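PDB 2J1L: Rho-related gtp-binding protein RHOD from Homo sapiens, which belongs to the Rho branch of the Ras family of small GTP-binding proteins and is held here with guanosine-5'-diphosphate and a magnesium ion. Local coordinates for residues T48-V53 against L186-R191; L110-V115 against V144-D149. All blocks are in the same frame, centred on the assembly; numbering follows the deposited sequence.

Interaction 1 of 2, residues T48-V53 against L186-R191; sequences TSLLMV and LECSAR. With MG (magnesium ion), chain C; GDP (guanosine-5'-diphosphate), chain B.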
# COMPACT_ATOMS: atom_id res chain seq x y z
N THR A 48 8.86 2.18 -2.40
CA THR A 48 9.56 3.01 -3.38
C THR A 48 9.36 2.46 -4.79
O THR A 48 9.15 3.20 -5.74
CB THR A 48 11.07 3.12 -3.06
OG1 THR A 48 11.25 3.49 -1.68
CG2 THR A 48 11.73 4.17 -3.95
N SER A 49 9.39 1.14 -4.92
CA SER A 49 9.22 0.46 -6.22
C SER A 49 7.84 0.62 -6.81
O SER A 49 7.67 0.73 -8.03
CB SER A 49 9.51 -1.02 -6.07
OG SER A 49 10.89 -1.18 -5.85
N LEU A 50 6.85 0.59 -5.95
CA LEU A 50 5.48 0.84 -6.37
C LEU A 50 5.45 2.21 -7.06
O LEU A 50 4.90 2.39 -8.13
CB LEU A 50 4.58 0.80 -5.12
CG LEU A 50 3.09 0.58 -5.23
CD1 LEU A 50 2.82 -0.79 -5.84
CD2 LEU A 50 2.47 0.70 -3.84
N LEU A 51 6.14 3.16 -6.45
CA LEU A 51 6.13 4.54 -6.91
C LEU A 51 6.82 4.68 -8.23
O LEU A 51 6.31 5.34 -9.12
CB LEU A 51 6.80 5.44 -5.88
CG LEU A 51 5.96 6.65 -5.55
CD1 LEU A 51 6.59 7.42 -4.39
CD2 LEU A 51 5.78 7.51 -6.82
N MET A 52 7.98 4.04 -8.36
CA MET A 52 8.73 4.04 -9.62
C MET A 52 7.83 3.65 -10.75
O MET A 52 7.68 4.38 -11.71
CB MET A 52 9.88 3.01 -9.62
CG MET A 52 10.92 3.16 -8.53
SD MET A 52 11.59 4.82 -8.44
N VAL A 53 7.25 2.46 -10.64
CA VAL A 53 6.50 1.90 -11.76
C VAL A 53 5.38 2.84 -12.14
O VAL A 53 5.20 3.19 -13.30
CB VAL A 53 5.93 0.52 -11.40
CG1 VAL A 53 4.79 0.16 -12.36
CG2 VAL A 53 7.08 -0.53 -11.40
N LEU A 186 -6.12 -4.02 -1.53
CA LEU A 186 -5.71 -4.19 -2.90
C LEU A 186 -4.36 -4.85 -2.94
O LEU A 186 -3.62 -4.83 -1.96
CB LEU A 186 -5.63 -2.84 -3.58
CG LEU A 186 -6.93 -2.02 -3.58
CD1 LEU A 186 -6.64 -0.50 -3.60
CD2 LEU A 186 -7.80 -2.46 -4.76
N GLU A 187 -4.04 -5.41 -4.09
CA GLU A 187 -2.79 -6.11 -4.31
C GLU A 187 -2.21 -5.73 -5.65
O GLU A 187 -2.96 -5.46 -6.61
CB GLU A 187 -3.04 -7.59 -4.38
CG GLU A 187 -3.37 -8.19 -3.09
CD GLU A 187 -3.55 -9.69 -3.21
OE1 GLU A 187 -3.66 -10.20 -4.35
OE2 GLU A 187 -3.56 -10.36 -2.16
N CYS A 188 -0.89 -5.79 -5.73
CA CYS A 188 -0.19 -5.46 -6.95
C CYS A 188 1.18 -6.07 -6.94
O CYS A 188 1.68 -6.50 -5.90
CB CYS A 188 -0.05 -3.95 -7.05
SG CYS A 188 0.82 -3.31 -5.63
N SER A 189 1.78 -6.11 -8.13
CA SER A 189 3.18 -6.44 -8.29
C SER A 189 3.81 -5.30 -9.08
O SER A 189 3.44 -5.07 -10.23
CB SER A 189 3.34 -7.75 -9.06
OG SER A 189 4.72 -8.01 -9.33
N ALA A 190 4.74 -4.58 -8.46
CA ALA A 190 5.46 -3.54 -9.17
C ALA A 190 6.36 -4.17 -10.23
O ALA A 190 6.61 -3.58 -11.28
CB ALA A 190 6.26 -2.71 -8.21
N ARG A 191 6.83 -5.39 -9.97
CA ARG A 191 7.70 -6.09 -10.90
C ARG A 191 7.03 -6.38 -12.25
O ARG A 191 7.66 -6.22 -13.29
CB ARG A 191 8.20 -7.40 -10.28
CG ARG A 191 9.10 -8.23 -11.20
CD ARG A 191 10.43 -7.52 -11.45
NE ARG A 191 11.28 -7.58 -10.25
CZ ARG A 191 12.36 -8.34 -10.11
NH1 ARG A 191 12.79 -9.12 -11.10
NH2 ARG A 191 13.04 -8.30 -8.96
MG MG C . 11.87 2.56 0.40
PB GDP B . 10.77 -0.12 0.30
O1B GDP B . 10.71 1.06 -0.63
O2B GDP B . 9.50 -0.31 1.06
O3B GDP B . 11.91 0.08 1.26
O3A GDP B . 10.99 -1.43 -0.59
PA GDP B . 11.67 -1.24 -2.05
O1A GDP B . 10.74 -0.60 -3.06
O2A GDP B . 12.89 -0.38 -1.91
O5' GDP B . 11.99 -2.76 -2.50
C5' GDP B . 12.60 -3.69 -1.61
C4' GDP B . 13.05 -4.93 -2.36
O4' GDP B . 11.96 -5.68 -2.93
C3' GDP B . 13.93 -4.55 -3.55
O3' GDP B . 14.81 -5.63 -3.89
C2' GDP B . 12.95 -4.41 -4.68
O2' GDP B . 13.55 -4.61 -5.95
C1' GDP B . 12.04 -5.56 -4.37
N9 GDP B . 10.72 -5.35 -4.95
C8 GDP B . 9.96 -4.23 -4.93
N7 GDP B . 8.77 -4.47 -5.55
C5 GDP B . 8.77 -5.74 -5.95
C6 GDP B . 7.83 -6.62 -6.65
O6 GDP B . 6.70 -6.22 -7.04
N1 GDP B . 8.24 -7.88 -6.86
C2 GDP B . 9.45 -8.34 -6.47
N2 GDP B . 9.78 -9.62 -6.74
N3 GDP B . 10.36 -7.59 -5.82
C4 GDP B . 10.05 -6.31 -5.55
O HOH W 1 10.41 4.12 0.88
O HOH W 2 13.24 2.09 -1.20
O HOH W 3 12.87 4.37 -0.22
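Ala-190 turns its methyl toward helix 47-55, where CB settles against the backbone of the turn at Ser-49, 3.7 Å from Ser-49 O, with Leu-50 N close by. The single methyl of Ala-190 lets the CA atoms of Leu-50 and Ala-190 come within 5.2 Å. Val-53, one helical turn after Ser-49, reaches over the same residue: its CG1 is anti to the backbone N (chi1 161°), which leaves CG2 to lean on the loop, 3.9 Å from Ala-190 CB and also against its carbonyl. Leu-50, its CG likewise anti to the backbone N, brings CD1 to the sulfur of Cys-188. That thiol points toward the helix, and Val-196 and Val-199 of helix 196-209 also touch it, an apolar setting that suits cysteine and leucine. The helix is the one that follows the P-loop, and Ser-189, Ala-190 and Arg-191 match the G5 loop of Ras-like proteins; the apolar patch lies between the helix that holds the phosphates and the loop beside the base. At the helix start Thr-48 OG1 binds magnesium at 2.4 Å, and its N donates to GDP O1B. Ser-49 grips GDP O1A twice, through N and through OG, each at 2.9 Å. Across from them, Arg-191 N donates to GDP O6 at 3.0 Å.

Interaction 2 of 2, residues L110-V115 against V144-D149; sequences LLCFDV and VGCKTD. With GDP (guanosine-5'-diphosphate), chain B.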
# COMPACT_ATOMS: atom_id res chain seq x y z
N LEU A 110 -1.81 4.58 2.42
CA LEU A 110 -1.65 3.24 1.92
C LEU A 110 -0.71 2.55 2.87
O LEU A 110 0.49 2.84 2.89
CB LEU A 110 -1.06 3.24 0.52
CG LEU A 110 -1.83 4.01 -0.58
CD1 LEU A 110 -1.12 3.85 -1.94
CD2 LEU A 110 -3.28 3.54 -0.67
N LEU A 111 -1.26 1.66 3.69
CA LEU A 111 -0.49 0.79 4.56
C LEU A 111 -0.05 -0.43 3.76
O LEU A 111 -0.86 -1.29 3.46
CB LEU A 111 -1.33 0.34 5.75
CG LEU A 111 -1.78 1.40 6.74
CD1 LEU A 111 -2.02 0.75 8.13
CD2 LEU A 111 -0.79 2.57 6.85
N CYS A 112 1.24 -0.50 3.44
CA CYS A 112 1.81 -1.51 2.54
C CYS A 112 2.49 -2.67 3.26
O CYS A 112 3.15 -2.48 4.28
CB CYS A 112 2.86 -0.85 1.65
SG CYS A 112 2.18 0.43 0.59
N PHE A 113 2.36 -3.86 2.70
CA PHE A 113 3.19 -4.98 3.16
C PHE A 113 3.58 -5.91 2.01
O PHE A 113 2.93 -5.93 0.98
CB PHE A 113 2.47 -5.75 4.25
CG PHE A 113 1.28 -6.50 3.75
CD1 PHE A 113 0.02 -5.89 3.71
CD2 PHE A 113 1.40 -7.82 3.33
CE1 PHE A 113 -1.07 -6.59 3.26
CE2 PHE A 113 0.30 -8.52 2.89
CZ PHE A 113 -0.94 -7.90 2.85
N ASP A 114 4.66 -6.66 2.21
CA ASP A 114 5.14 -7.66 1.25
C ASP A 114 4.35 -8.94 1.52
O ASP A 114 4.35 -9.43 2.66
CB ASP A 114 6.64 -7.85 1.50
CG ASP A 114 7.29 -8.88 0.59
OD1 ASP A 114 6.57 -9.72 0.01
OD2 ASP A 114 8.56 -8.85 0.49
N VAL A 115 3.66 -9.48 0.51
CA VAL A 115 2.89 -10.71 0.74
C VAL A 115 3.74 -11.95 1.09
O VAL A 115 3.20 -12.91 1.66
CB VAL A 115 1.91 -11.07 -0.43
CG1 VAL A 115 0.79 -10.06 -0.50
CG2 VAL A 115 2.63 -11.21 -1.75
N VAL A 144 -2.42 -2.30 1.20
CA VAL A 144 -1.96 -2.72 -0.10
C VAL A 144 -0.99 -3.89 0.09
O VAL A 144 0.01 -3.75 0.77
CB VAL A 144 -1.24 -1.54 -0.88
CG1 VAL A 144 -0.75 -1.99 -2.30
CG2 VAL A 144 -2.18 -0.33 -1.01
N GLY A 145 -1.28 -5.04 -0.50
CA GLY A 145 -0.32 -6.15 -0.50
C GLY A 145 0.59 -6.09 -1.71
O GLY A 145 0.11 -6.13 -2.82
N CYS A 146 1.90 -6.00 -1.49
CA CYS A 146 2.89 -5.82 -2.56
C CYS A 146 3.69 -7.10 -2.93
O CYS A 146 3.74 -8.06 -2.16
CB CYS A 146 3.89 -4.76 -2.15
SG CYS A 146 3.16 -3.10 -1.83
N LYS A 147 4.32 -7.08 -4.10
CA LYS A 147 5.12 -8.19 -4.58
C LYS A 147 4.31 -9.48 -4.75
O LYS A 147 4.82 -10.58 -4.49
CB LYS A 147 6.30 -8.46 -3.65
CG LYS A 147 7.04 -7.23 -3.16
CD LYS A 147 8.44 -7.63 -2.70
CE LYS A 147 9.07 -6.61 -1.78
NZ LYS A 147 10.09 -7.23 -0.89
N THR A 148 3.06 -9.36 -5.21
CA THR A 148 2.18 -10.54 -5.38
C THR A 148 2.74 -11.58 -6.36
O THR A 148 2.32 -12.74 -6.38
CB THR A 148 0.78 -10.13 -5.86
OG1 THR A 148 0.88 -9.40 -7.10
CG2 THR A 148 0.07 -9.25 -4.81
N ASP A 149 3.71 -11.17 -7.18
CA ASP A 149 4.38 -12.09 -8.08
C ASP A 149 5.14 -13.19 -7.33
O ASP A 149 5.34 -14.30 -7.87
CB ASP A 149 5.32 -11.33 -9.02
CG ASP A 149 6.34 -10.50 -8.28
OD1 ASP A 149 5.93 -9.51 -7.60
OD2 ASP A 149 7.54 -10.82 -8.37
PB GDP B . 10.77 -0.12 0.30
O1B GDP B . 10.71 1.06 -0.63
O2B GDP B . 9.50 -0.31 1.06
O3B GDP B . 11.91 0.08 1.26
O3A GDP B . 10.99 -1.43 -0.59
PA GDP B . 11.67 -1.24 -2.05
O1A GDP B . 10.74 -0.60 -3.06
O2A GDP B . 12.89 -0.38 -1.91
O5' GDP B . 11.99 -2.76 -2.50
C5' GDP B . 12.60 -3.69 -1.61
C4' GDP B . 13.05 -4.93 -2.36
O4' GDP B . 11.96 -5.68 -2.93
C3' GDP B . 13.93 -4.55 -3.55
O3' GDP B . 14.81 -5.63 -3.89
C2' GDP B . 12.95 -4.41 -4.68
O2' GDP B . 13.55 -4.61 -5.95
C1' GDP B . 12.04 -5.56 -4.37
N9 GDP B . 10.72 -5.35 -4.95
C8 GDP B . 9.96 -4.23 -4.93
N7 GDP B . 8.77 -4.47 -5.55
C5 GDP B . 8.77 -5.74 -5.95
C6 GDP B . 7.83 -6.62 -6.65
O6 GDP B . 6.70 -6.22 -7.04
N1 GDP B . 8.24 -7.88 -6.86
C2 GDP B . 9.45 -8.34 -6.47
N2 GDP B . 9.78 -9.62 -6.74
N3 GDP B . 10.36 -7.59 -5.82
C4 GDP B . 10.05 -6.31 -5.55
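Phe-113 lays its ring over Gly-145, whose CA sits 4.0 Å from the ring centroid, 18° off the normal, in a CH-pi contact. The two strands are neighbours in a parallel beta-alpha-beta unit of the Ras-type sheet, joined through helix 118-135. The second of them runs on into the NKxD-like loop, with Cys-146 in the place of the asparagine. The tight part is the strand ladder. Phe-113 uses both of its backbone groups: its N donates to Val-144 O at 3.0 Å, and its O takes Cys-146 N at 2.7 Å. The ring comes from the strand's helix-facing side, where Ile-124 also touches it; with no side chain in the way, its face can rest over Gly-145 CA, which lies toward the rim of the ring. On the opposite face Val-144 packs beside Cys-112, with Cys-112 SG 4.2 Å from Val-144 CB, while Leu-110 CB and CD2 each lie 4.0 Å from Val-144 CG2. Val-115 N closes the ladder on Cys-146 O, and its CG2 leans on the turn at Lys-147. Beyond that turn the contact thins: Thr-148 is partly exposed and offers little, and Asp-149 looks to GDP instead. Lys-147 bridges the two regimes. Its extended stem runs over one face of the guanine, CG 3.6 Å from GDP C5, and carries NZ to the salt bridge with Asp-114, whose OD2 it meets at 2.6 Å from above the carboxylate plane.

Overall arrangement
Interactions 1 and 2 have centres 8 Å apart and meet along strands 184-187 and 141-146, neighbours in the sheet; Leu-186 O lies 2.8 Å from Gly-145 N, a probable hydrogen bond of that pairing. Both segments of interaction 2 fall between the two segments of interaction 1 in the sequence. Both contacts contribute residues to the GDP pocket. The guanine is held between them, with the Lys-147 stem on one face and Arg-191 CB, 3.5 Å from GDP N1, on the other. At its edge Asp-149 takes the N1 and N2 hydrogens, while Ser-189 OG, 2.6 Å from Asp-149 OD1, probably helps position that carboxylate. The phosphates fall to interaction 1 alone of the two.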